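Local structure of 3-oxo-tetronate kinase (Cupriavidus necator, 5DMH) at residues Val131-Leu136 / Gln194-Val199; Ala304-Gln309 / Asp442-Ala447; Ile316-Leu321 / Lys354-Glu359. The protein catalyses the ATP-dependent phosphorylation of 3-oxo-tetronate to 3-oxo-tetronate 4-phosphate, as a member of the four-carbon acid sugar kinase family. All blocks are in the same frame, centred on the assembly; numbering follows the deposited sequence.

Contact 1. Residues Val131-Leu136 / Gln194-Val199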
loop_
_atom_site.group_PDB
_atom_site.type_symbol
_atom_site.label_atom_id
_atom_site.label_comp_id
_atom_site.label_asym_id
_atom_site.label_seq_id
_atom_site.Cartn_x
_atom_site.Cartn_y
_atom_site.Cartn_z
ATOM N N VAL A 131 -4.034 15.334 -0.583
ATOM C CA VAL A 131 -5.147 14.425 -0.283
ATOM C C VAL A 131 -5.617 14.544 1.179
ATOM O O VAL A 131 -6.816 14.691 1.436
ATOM C CB VAL A 131 -4.842 12.966 -0.654
ATOM C CG1 VAL A 131 -5.884 12.046 -0.089
ATOM C CG2 VAL A 131 -4.795 12.796 -2.178
ATOM N N ALA A 132 -4.691 14.517 2.131
ATOM C CA ALA A 132 -5.070 14.647 3.525
ATOM C C ALA A 132 -5.814 15.951 3.742
ATOM O O ALA A 132 -6.842 16.001 4.447
ATOM C CB ALA A 132 -3.858 14.558 4.446
ATOM N N GLU A 133 -5.291 17.039 3.194
ATOM C CA GLU A 133 -5.927 18.334 3.440
ATOM C C GLU A 133 -7.313 18.397 2.809
ATOM O O GLU A 133 -8.237 18.977 3.399
ATOM C CB GLU A 133 -5.058 19.502 2.941
ATOM C CG GLU A 133 -3.859 19.737 3.808
ATOM C CD GLU A 133 -3.016 20.936 3.401
ATOM O OE1 GLU A 133 -2.911 21.254 2.204
ATOM O OE2 GLU A 133 -2.441 21.561 4.301
ATOM N N ALA A 134 -7.468 17.776 1.643
ATOM C CA ALA A 134 -8.753 17.783 0.959
ATOM C C ALA A 134 -9.770 16.969 1.758
ATOM O O ALA A 134 -10.947 17.321 1.826
ATOM C CB ALA A 134 -8.631 17.224 -0.457
ATOM N N LEU A 135 -9.321 15.851 2.311
ATOM C CA LEU A 135 -10.199 14.989 3.074
ATOM C C LEU A 135 -10.643 15.680 4.363
ATOM O O LEU A 135 -11.831 15.634 4.710
ATOM C CB LEU A 135 -9.517 13.666 3.376
ATOM C CG LEU A 135 -9.315 12.709 2.195
ATOM C CD1 LEU A 135 -8.500 11.552 2.645
ATOM C CD2 LEU A 135 -10.621 12.208 1.568
ATOM N N LEU A 136 -9.705 16.346 5.047
ATOM C CA LEU A 136 -10.052 17.135 6.235
ATOM C C LEU A 136 -11.119 18.186 5.921
ATOM O O LEU A 136 -12.099 18.309 6.653
ATOM C CB LEU A 136 -8.827 17.829 6.820
ATOM C CG LEU A 136 -7.892 16.977 7.659
ATOM C CD1 LEU A 136 -6.675 17.858 8.061
ATOM C CD2 LEU A 136 -8.606 16.400 8.877
ATOM N N GLN A 194 4.466 19.983 0.733
ATOM C CA GLN A 194 3.360 19.588 -0.110
ATOM C C GLN A 194 2.002 19.925 0.539
ATOM O O GLN A 194 0.962 19.389 0.146
ATOM C CB GLN A 194 3.469 18.107 -0.454
ATOM C CG GLN A 194 3.504 17.175 0.715
ATOM C CD GLN A 194 3.648 15.724 0.296
ATOM O OE1 GLN A 194 2.713 15.121 -0.182
ATOM N NE2 GLN A 194 4.829 15.150 0.527
ATOM N N SER A 195 2.030 20.810 1.532
ATOM C CA SER A 195 0.826 21.188 2.288
ATOM C C SER A 195 0.665 22.703 2.321
ATOM O O SER A 195 1.642 23.435 2.462
ATOM C CB SER A 195 0.867 20.666 3.736
ATOM O OG SER A 195 1.060 19.267 3.803
ATOM N N LYS A 196 -0.573 23.162 2.168
ATOM C CA LYS A 196 -0.896 24.592 2.207
ATOM C C LYS A 196 -0.984 25.152 3.636
ATOM O O LYS A 196 -0.641 26.301 3.900
ATOM C CB LYS A 196 -2.226 24.843 1.476
ATOM C CG LYS A 196 -2.210 24.440 0.024
ATOM C CD LYS A 196 -3.318 25.126 -0.768
ATOM C CE LYS A 196 -3.464 24.514 -2.157
ATOM N NZ LYS A 196 -4.273 23.252 -2.107
ATOM N N ASN A 197 -1.408 24.297 4.550
ATOM C CA ASN A 197 -1.669 24.656 5.925
ATOM C C ASN A 197 -0.583 24.141 6.886
ATOM O O ASN A 197 0.276 23.323 6.514
ATOM C CB ASN A 197 -3.048 24.120 6.322
ATOM C CG ASN A 197 -4.186 24.846 5.601
ATOM O OD1 ASN A 197 -4.094 26.034 5.339
ATOM N ND2 ASN A 197 -5.242 24.129 5.268
ATOM N N LYS A 198 -0.634 24.594 8.135
ATOM C CA LYS A 198 0.458 24.347 9.057
ATOM C C LYS A 198 0.658 22.875 9.472
ATOM O O LYS A 198 -0.254 22.212 9.968
ATOM C CB LYS A 198 0.276 25.234 10.303
ATOM C CG LYS A 198 1.287 24.989 11.402
ATOM C CD LYS A 198 2.682 25.433 11.045
ATOM C CE LYS A 198 3.603 25.295 12.242
ATOM N NZ LYS A 198 4.994 25.763 11.983
ATOM N N VAL A 199 1.876 22.370 9.264
ATOM C CA VAL A 199 2.258 21.015 9.685
ATOM C C VAL A 199 3.084 21.079 10.956
ATOM O O VAL A 199 3.972 21.899 11.063
ATOM C CB VAL A 199 3.107 20.290 8.597
ATOM C CG1 VAL A 199 3.612 18.969 9.116
ATOM C CG2 VAL A 199 2.283 20.092 7.356
HETATM O O HOH W 1 -1.704 20.723 6.952
HETATM O O HOH W 2 -1.677 20.504 -0.268
HETATM O O HOH W 3 -4.960 21.942 0.412
#
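Glu133 reaches off helix 128-139 and grips two successive backbone N-H groups of the loop segment 194-199, those of Lys196 and Asn197. The Lys196 N-H points at the syn lone pair of Glu133 OE1, with N to OE1 3.0 Å and an almost straight bond of 166°. Asn197 N donates to Glu133 OE2 at 2.9 Å, also on the syn side but 17° out of the carboxylate plane. Extended beyond CG, with chi2 at -176°, the acid spans the gap and is fixed in rotation by these two bonds. Packing is closest around OE2, where Asn197 CB lies 3.3 Å from Glu133 OE2 and Ser195 CB also presses in; the Ser195 hydroxyl itself bonds Leu191 O. Water completes the surroundings of both oxygens: one molecule links OE1 to Gln194 O, and another donates to OE2 and, weakly, to Asn197 O. The loose side is the Lys196 end, where NZ stays 4.9 Å from Glu133 OE1 and a third water bridges the two. A glutamate carboxylate accepting from two successive main-chain N-H groups, the arrangement fastens a helix of the sugar-binding alpha/beta domain to the surface loop that leads into edge strand 199-202.

Contact 2. Residues Ala304-Gln309 / Asp442-Ala447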
loop_
_atom_site.group_PDB
_atom_site.type_symbol
_atom_site.label_atom_id
_atom_site.label_comp_id
_atom_site.label_asym_id
_atom_site.label_seq_id
_atom_site.Cartn_x
_atom_site.Cartn_y
_atom_site.Cartn_z
ATOM N N ALA A 304 16.989 -12.337 -7.297
ATOM C CA ALA A 304 18.275 -13.058 -7.286
ATOM C C ALA A 304 18.116 -14.457 -6.688
ATOM O O ALA A 304 18.720 -15.429 -7.150
ATOM C CB ALA A 304 19.289 -12.266 -6.533
ATOM N N ARG A 305 17.318 -14.555 -5.634
ATOM C CA ARG A 305 17.085 -15.843 -4.992
ATOM C C ARG A 305 16.402 -16.801 -5.978
ATOM O O ARG A 305 16.797 -17.951 -6.120
ATOM C CB ARG A 305 16.223 -15.638 -3.757
ATOM C CG ARG A 305 15.872 -16.893 -3.012
ATOM C CD ARG A 305 17.096 -17.703 -2.643
ATOM N NE ARG A 305 16.743 -18.777 -1.725
ATOM C CZ ARG A 305 17.446 -19.893 -1.548
ATOM N NH1 ARG A 305 18.571 -20.115 -2.223
ATOM N NH2 ARG A 305 17.012 -20.798 -0.686
ATOM N N TRP A 306 15.372 -16.307 -6.653
ATOM C CA TRP A 306 14.664 -17.085 -7.673
ATOM C C TRP A 306 15.642 -17.641 -8.698
ATOM O O TRP A 306 15.604 -18.830 -9.006
ATOM C CB TRP A 306 13.602 -16.188 -8.328
ATOM C CG TRP A 306 12.705 -16.858 -9.326
ATOM C CD1 TRP A 306 12.944 -17.017 -10.655
ATOM C CD2 TRP A 306 11.398 -17.427 -9.082
ATOM N NE1 TRP A 306 11.882 -17.650 -11.254
ATOM C CE2 TRP A 306 10.913 -17.897 -10.316
ATOM C CE3 TRP A 306 10.591 -17.568 -7.942
ATOM C CZ2 TRP A 306 9.678 -18.531 -10.440
ATOM C CZ3 TRP A 306 9.370 -18.204 -8.065
ATOM C CH2 TRP A 306 8.914 -18.654 -9.312
ATOM N N LEU A 307 16.542 -16.789 -9.180
ATOM C CA LEU A 307 17.514 -17.171 -10.187
ATOM C C LEU A 307 18.533 -18.135 -9.603
ATOM O O LEU A 307 18.962 -19.078 -10.282
ATOM C CB LEU A 307 18.222 -15.937 -10.755
ATOM C CG LEU A 307 17.346 -14.965 -11.551
ATOM C CD1 LEU A 307 18.178 -13.774 -11.990
ATOM C CD2 LEU A 307 16.693 -15.641 -12.748
ATOM N N GLU A 308 18.894 -17.925 -8.341
ATOM C CA GLU A 308 19.882 -18.784 -7.655
ATOM C C GLU A 308 19.389 -20.209 -7.625
ATOM O O GLU A 308 20.167 -21.157 -7.757
ATOM C CB GLU A 308 20.088 -18.334 -6.211
ATOM C CG GLU A 308 21.076 -17.224 -6.028
ATOM C CD GLU A 308 21.361 -16.942 -4.561
ATOM O OE1 GLU A 308 20.799 -17.640 -3.681
ATOM O OE2 GLU A 308 22.150 -16.012 -4.294
ATOM N N GLN A 309 18.082 -20.357 -7.444
ATOM C CA GLN A 309 17.460 -21.676 -7.338
ATOM C C GLN A 309 17.097 -22.257 -8.699
ATOM O O GLN A 309 16.424 -23.293 -8.809
ATOM C CB GLN A 309 16.230 -21.564 -6.430
ATOM C CG GLN A 309 16.597 -21.118 -5.038
ATOM C CD GLN A 309 15.450 -21.203 -4.055
ATOM O OE1 GLN A 309 14.422 -20.553 -4.223
ATOM N NE2 GLN A 309 15.627 -22.006 -3.014
ATOM N N ASP A 442 13.056 -15.091 0.281
ATOM C CA ASP A 442 12.355 -16.240 -0.265
ATOM C C ASP A 442 10.875 -15.984 -0.552
ATOM O O ASP A 442 10.113 -16.923 -0.783
ATOM C CB ASP A 442 12.512 -17.415 0.688
ATOM C CG ASP A 442 13.955 -17.918 0.753
ATOM O OD1 ASP A 442 14.614 -17.974 -0.306
ATOM O OD2 ASP A 442 14.436 -18.227 1.854
ATOM N N PHE A 443 10.476 -14.714 -0.558
ATOM C CA PHE A 443 9.077 -14.364 -0.599
ATOM C C PHE A 443 8.308 -14.921 -1.820
ATOM O O PHE A 443 7.184 -15.344 -1.675
ATOM C CB PHE A 443 8.900 -12.862 -0.551
ATOM C CG PHE A 443 7.477 -12.439 -0.670
ATOM C CD1 PHE A 443 6.668 -12.378 0.442
ATOM C CD2 PHE A 443 6.932 -12.127 -1.926
ATOM C CE1 PHE A 443 5.333 -11.980 0.309
ATOM C CE2 PHE A 443 5.620 -11.769 -2.058
ATOM C CZ PHE A 443 4.814 -11.686 -0.953
ATOM N N PHE A 444 8.916 -14.929 -3.002
ATOM C CA PHE A 444 8.174 -15.311 -4.193
ATOM C C PHE A 444 7.653 -16.750 -4.036
ATOM O O PHE A 444 6.482 -17.040 -4.322
ATOM C CB PHE A 444 9.044 -15.206 -5.452
ATOM C CG PHE A 444 9.412 -13.808 -5.863
ATOM C CD1 PHE A 444 8.720 -12.677 -5.411
ATOM C CD2 PHE A 444 10.448 -13.620 -6.750
ATOM C CE1 PHE A 444 9.081 -11.437 -5.842
ATOM C CE2 PHE A 444 10.802 -12.381 -7.172
ATOM C CZ PHE A 444 10.114 -11.272 -6.723
ATOM N N ASP A 445 8.522 -17.657 -3.589
ATOM C CA ASP A 445 8.134 -19.051 -3.348
ATOM C C ASP A 445 7.171 -19.192 -2.191
ATOM O O ASP A 445 6.190 -19.926 -2.279
ATOM C CB ASP A 445 9.365 -19.956 -3.120
ATOM C CG ASP A 445 8.981 -21.407 -2.926
ATOM O OD1 ASP A 445 8.460 -22.017 -3.877
ATOM O OD2 ASP A 445 9.175 -21.949 -1.829
ATOM N N GLU A 446 7.463 -18.500 -1.093
ATOM C CA GLU A 446 6.561 -18.494 0.048
ATOM C C GLU A 446 5.145 -18.083 -0.354
ATOM O O GLU A 446 4.164 -18.738 0.028
ATOM C CB GLU A 446 7.091 -17.569 1.142
ATOM C CG GLU A 446 8.327 -18.111 1.834
ATOM C CD GLU A 446 8.975 -17.089 2.753
ATOM O OE1 GLU A 446 9.248 -15.952 2.311
ATOM O OE2 GLU A 446 9.190 -17.417 3.924
ATOM N N ALA A 447 5.050 -17.020 -1.136
ATOM C CA ALA A 447 3.756 -16.494 -1.586
ATOM C C ALA A 447 3.025 -17.473 -2.518
ATOM O O ALA A 447 1.845 -17.799 -2.300
ATOM C CB ALA A 447 3.967 -15.159 -2.268
#
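Arg305 and Trp306, neighbours on helix 297-308, reach across to Asp442 and Phe444 at the start of helix 443-451. Arg305 sets off with CG opposite its backbone N and then bends at chi2 (54°), which swings the guanidinium round so that NE, and not the terminal nitrogens, faces the acid. NE donates to Asp442 OD1 at 2.7 Å, with OD1 practically in the guanidinium plane and approached nearly head-on along its C-O bond; the two flat groups are turned 47° apart. Asp442 is modelled in two conformers and the bridge is described for one, so its permanence is doubtful. Arg305 NH1 makes a long salt bridge, 3.6 Å, to Glu308 OE1, which extends the pair to a network of three. Beneath the charges the contact turns apolar. Trp306 places its indole through a chi1 of -175°, Phe444 has CG beside its backbone N, anti to the carbonyl carbon, and Trp306 CE3 comes 3.8 Å from Phe444 CB; CE3 also lies at the edge of the Phe444 ring, 4.1 Å from CD2. The two side chains cross at about a right angle. Trp306 NE1 bonds Pro312 O, which fixes that end of the indole, and both aromatics touch Leu343 of strand 343-345. The two helices meet over the strands of the nucleotide-binding alpha/beta domain, their buried aromatics turned inward and their ion pair on the more exposed side.

Contact 3. Residues Ile316-Leu321 / Lys354-Glu359. With ADP (adenosine-5'-diphosphate), chain C.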
loop_
_atom_site.group_PDB
_atom_site.type_symbol
_atom_site.label_atom_id
_atom_site.label_comp_id
_atom_site.label_asym_id
_atom_site.label_seq_id
_atom_site.Cartn_x
_atom_site.Cartn_y
_atom_site.Cartn_z
ATOM N N ILE A 316 12.550 -8.033 -18.541
ATOM C CA ILE A 316 11.972 -6.998 -19.392
ATOM C C ILE A 316 12.938 -5.820 -19.513
ATOM O O ILE A 316 13.327 -5.248 -18.502
ATOM C CB ILE A 316 10.723 -6.368 -18.708
ATOM C CG1 ILE A 316 9.647 -7.417 -18.435
ATOM C CG2 ILE A 316 10.193 -5.222 -19.534
ATOM C CD1 ILE A 316 9.448 -8.357 -19.554
ATOM N N ASP A 317 13.296 -5.460 -20.740
ATOM C CA ASP A 317 14.153 -4.300 -21.005
ATOM C C ASP A 317 13.287 -3.121 -21.417
ATOM O O ASP A 317 12.732 -3.126 -22.506
ATOM C CB ASP A 317 15.109 -4.625 -22.145
ATOM C CG ASP A 317 16.046 -3.474 -22.494
ATOM O OD1 ASP A 317 15.915 -2.371 -21.924
ATOM O OD2 ASP A 317 16.922 -3.693 -23.366
ATOM N N PRO A 318 13.189 -2.095 -20.562
ATOM C CA PRO A 318 12.331 -0.946 -20.896
ATOM C C PRO A 318 12.690 -0.322 -22.248
ATOM O O PRO A 318 11.840 0.232 -22.942
ATOM C CB PRO A 318 12.605 0.032 -19.761
ATOM C CG PRO A 318 13.039 -0.837 -18.612
ATOM C CD PRO A 318 13.867 -1.905 -19.275
ATOM N N LEU A 319 13.954 -0.405 -22.629
ATOM C CA LEU A 319 14.371 0.202 -23.895
ATOM C C LEU A 319 13.787 -0.554 -25.081
ATOM O O LEU A 319 13.483 0.046 -26.113
ATOM C CB LEU A 319 15.892 0.286 -23.989
ATOM C CG LEU A 319 16.624 1.040 -22.872
ATOM C CD1 LEU A 319 18.114 1.054 -23.189
ATOM C CD2 LEU A 319 16.092 2.429 -22.733
ATOM N N ALA A 320 13.620 -1.867 -24.936
ATOM C CA ALA A 320 12.943 -2.688 -25.957
ATOM C C ALA A 320 11.455 -2.357 -26.053
ATOM O O ALA A 320 10.895 -2.293 -27.160
ATOM C CB ALA A 320 13.132 -4.168 -25.669
ATOM N N LEU A 321 10.817 -2.127 -24.906
ATOM C CA LEU A 321 9.429 -1.669 -24.878
ATOM C C LEU A 321 9.250 -0.361 -25.650
ATOM O O LEU A 321 8.343 -0.243 -26.475
ATOM C CB LEU A 321 8.926 -1.498 -23.425
ATOM C CG LEU A 321 8.800 -2.790 -22.615
ATOM C CD1 LEU A 321 8.467 -2.509 -21.163
ATOM C CD2 LEU A 321 7.773 -3.759 -23.217
ATOM N N LYS A 354 18.521 4.407 -13.563
ATOM C CA LYS A 354 18.902 5.766 -13.916
ATOM C C LYS A 354 19.261 5.865 -15.390
ATOM O O LYS A 354 18.909 6.861 -16.056
ATOM C CB LYS A 354 20.055 6.270 -13.050
ATOM C CG LYS A 354 19.624 6.825 -11.716
ATOM C CD LYS A 354 19.066 8.246 -11.844
ATOM C CE LYS A 354 18.672 8.816 -10.486
ATOM N NZ LYS A 354 17.797 10.032 -10.596
ATOM N N ALA A 355 19.931 4.841 -15.923
ATOM C CA ALA A 355 20.294 4.854 -17.341
ATOM C C ALA A 355 19.055 4.806 -18.247
ATOM O O ALA A 355 18.985 5.494 -19.253
ATOM C CB ALA A 355 21.261 3.674 -17.678
ATOM N N VAL A 356 18.097 3.963 -17.899
ATOM C CA VAL A 356 16.871 3.842 -18.663
ATOM C C VAL A 356 16.129 5.188 -18.620
ATOM O O VAL A 356 15.634 5.689 -19.616
ATOM C CB VAL A 356 15.968 2.730 -18.061
ATOM C CG1 VAL A 356 14.560 2.806 -18.657
ATOM C CG2 VAL A 356 16.586 1.341 -18.253
ATOM N N GLN A 357 16.063 5.775 -17.437
ATOM C CA GLN A 357 15.311 6.997 -17.254
ATOM C C GLN A 357 15.921 8.169 -18.008
ATOM O O GLN A 357 15.177 8.987 -18.554
ATOM C CB GLN A 357 15.167 7.323 -15.770
ATOM C CG GLN A 357 14.298 6.324 -14.989
ATOM C CD GLN A 357 14.242 6.690 -13.514
ATOM O OE1 GLN A 357 15.202 7.269 -12.984
ATOM N NE2 GLN A 357 13.153 6.359 -12.845
ATOM N N ALA A 358 17.251 8.262 -18.035
ATOM C CA ALA A 358 17.934 9.316 -18.795
ATOM C C ALA A 358 17.554 9.244 -20.269
ATOM O O ALA A 358 17.464 10.263 -20.943
ATOM C CB ALA A 358 19.463 9.220 -18.635
ATOM N N GLU A 359 17.328 8.040 -20.766
ATOM C CA GLU A 359 17.001 7.862 -22.177
ATOM C C GLU A 359 15.508 8.088 -22.459
ATOM O O GLU A 359 15.168 8.724 -23.448
ATOM C CB GLU A 359 17.430 6.473 -22.643
ATOM C CG GLU A 359 17.062 6.145 -24.075
ATOM C CD GLU A 359 18.058 6.687 -25.088
ATOM O OE1 GLU A 359 18.694 7.732 -24.826
ATOM O OE2 GLU A 359 18.203 6.058 -26.157
HETATM P PB ADP C . 7.620 -0.129 -5.097
HETATM O O1B ADP C . 6.540 -0.928 -4.376
HETATM O O2B ADP C . 8.993 -0.748 -4.896
HETATM O O3B ADP C . 7.562 1.365 -4.816
HETATM P PA ADP C . 6.322 0.254 -7.693
HETATM O O1A ADP C . 5.870 -0.806 -8.618
HETATM O O2A ADP C . 5.358 1.086 -6.918
HETATM O O3A ADP C . 7.412 -0.418 -6.687
HETATM O "O5'" ADP C . 7.205 1.349 -8.465
HETATM C "C5'" ADP C . 8.333 0.987 -9.249
HETATM C "C4'" ADP C . 8.347 1.843 -10.511
HETATM O "O4'" ADP C . 9.622 1.760 -11.126
HETATM C "C3'" ADP C . 7.329 1.356 -11.535
HETATM O "O3'" ADP C . 6.753 2.460 -12.260
HETATM C "C2'" ADP C . 8.173 0.511 -12.436
HETATM O "O2'" ADP C . 7.566 0.270 -13.689
HETATM C "C1'" ADP C . 9.444 1.324 -12.468
HETATM N N9 ADP C . 10.560 0.495 -12.909
HETATM C C8 ADP C . 10.818 -0.787 -12.553
HETATM N N7 ADP C . 11.911 -1.247 -13.180
HETATM C C5 ADP C . 12.356 -0.232 -13.958
HETATM C C6 ADP C . 13.460 -0.063 -14.902
HETATM N N6 ADP C . 14.305 -1.101 -15.072
HETATM N N1 ADP C . 13.603 1.133 -15.504
HETATM C C2 ADP C . 12.752 2.158 -15.287
HETATM N N3 ADP C . 11.692 2.084 -14.449
HETATM C C4 ADP C . 11.459 0.912 -13.785
#
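With chi1 at 167°, Val356 carries CG1 opposite its backbone N and lays it against Pro318, CG1 to Pro318 CB 3.6 Å. Glu359, one turn further along helix 350-360, likewise holds CG anti to its backbone N (chi1 176°), which sets CG beside Leu319 CD2 at 4.1 Å; the bend at chi2 then only directs the carboxylate, and the two side chains cross at about a right angle. Leu319 CD2 also makes a looser approach to Val356 CG1, at 4.4 Å. Asp317 steadies the opposing segment: as N-cap of helix 318-322 it accepts from Leu319 N at OD1, 2.9 Å away, the donor standing 54° out of the carboxylate plane. Pro318 and Val356 also meet the nucleotide. Val356 CG1 is 3.7 Å from ADP N1, and Pro318 CG is the same 3.7 Å from that N1 and 3.8 Å from ADP N6, so the pair closes around one end of the adenine. Val369 and Ala365 of helix 362-382 pack against this pair as well. Ser294, His177 and Glu370 are among the residues that hydrogen-bond the ADP. Pro318 and Val356 approach N1 and N6 through carbon, consistent with van der Waals holding of that end of the base.

Contact 1 belongs to the sugar-binding domain, contacts 2 and 3 to the nucleotide-binding domain, where contact 3 is nested in the chain loop that contact 2 closes. No element is shared: each joins its own pair, helix to loop in contact 1 and helix to helix in the other two. Contact 1 is a surface contact, chiefly polar and partly water-mediated; contacts 2 and 3 are partly buried. Contact 2 sets an ion pair beside buried aromatics, whereas contact 3 joins its segments through apolar carbon. Only contact 3 touches the ADP. Contacts 1 and 2 lie on opposite sides of the chain's centre, their centres about 41 Å apart, whereas about 25 Å separates the centres of contacts 2 and 3.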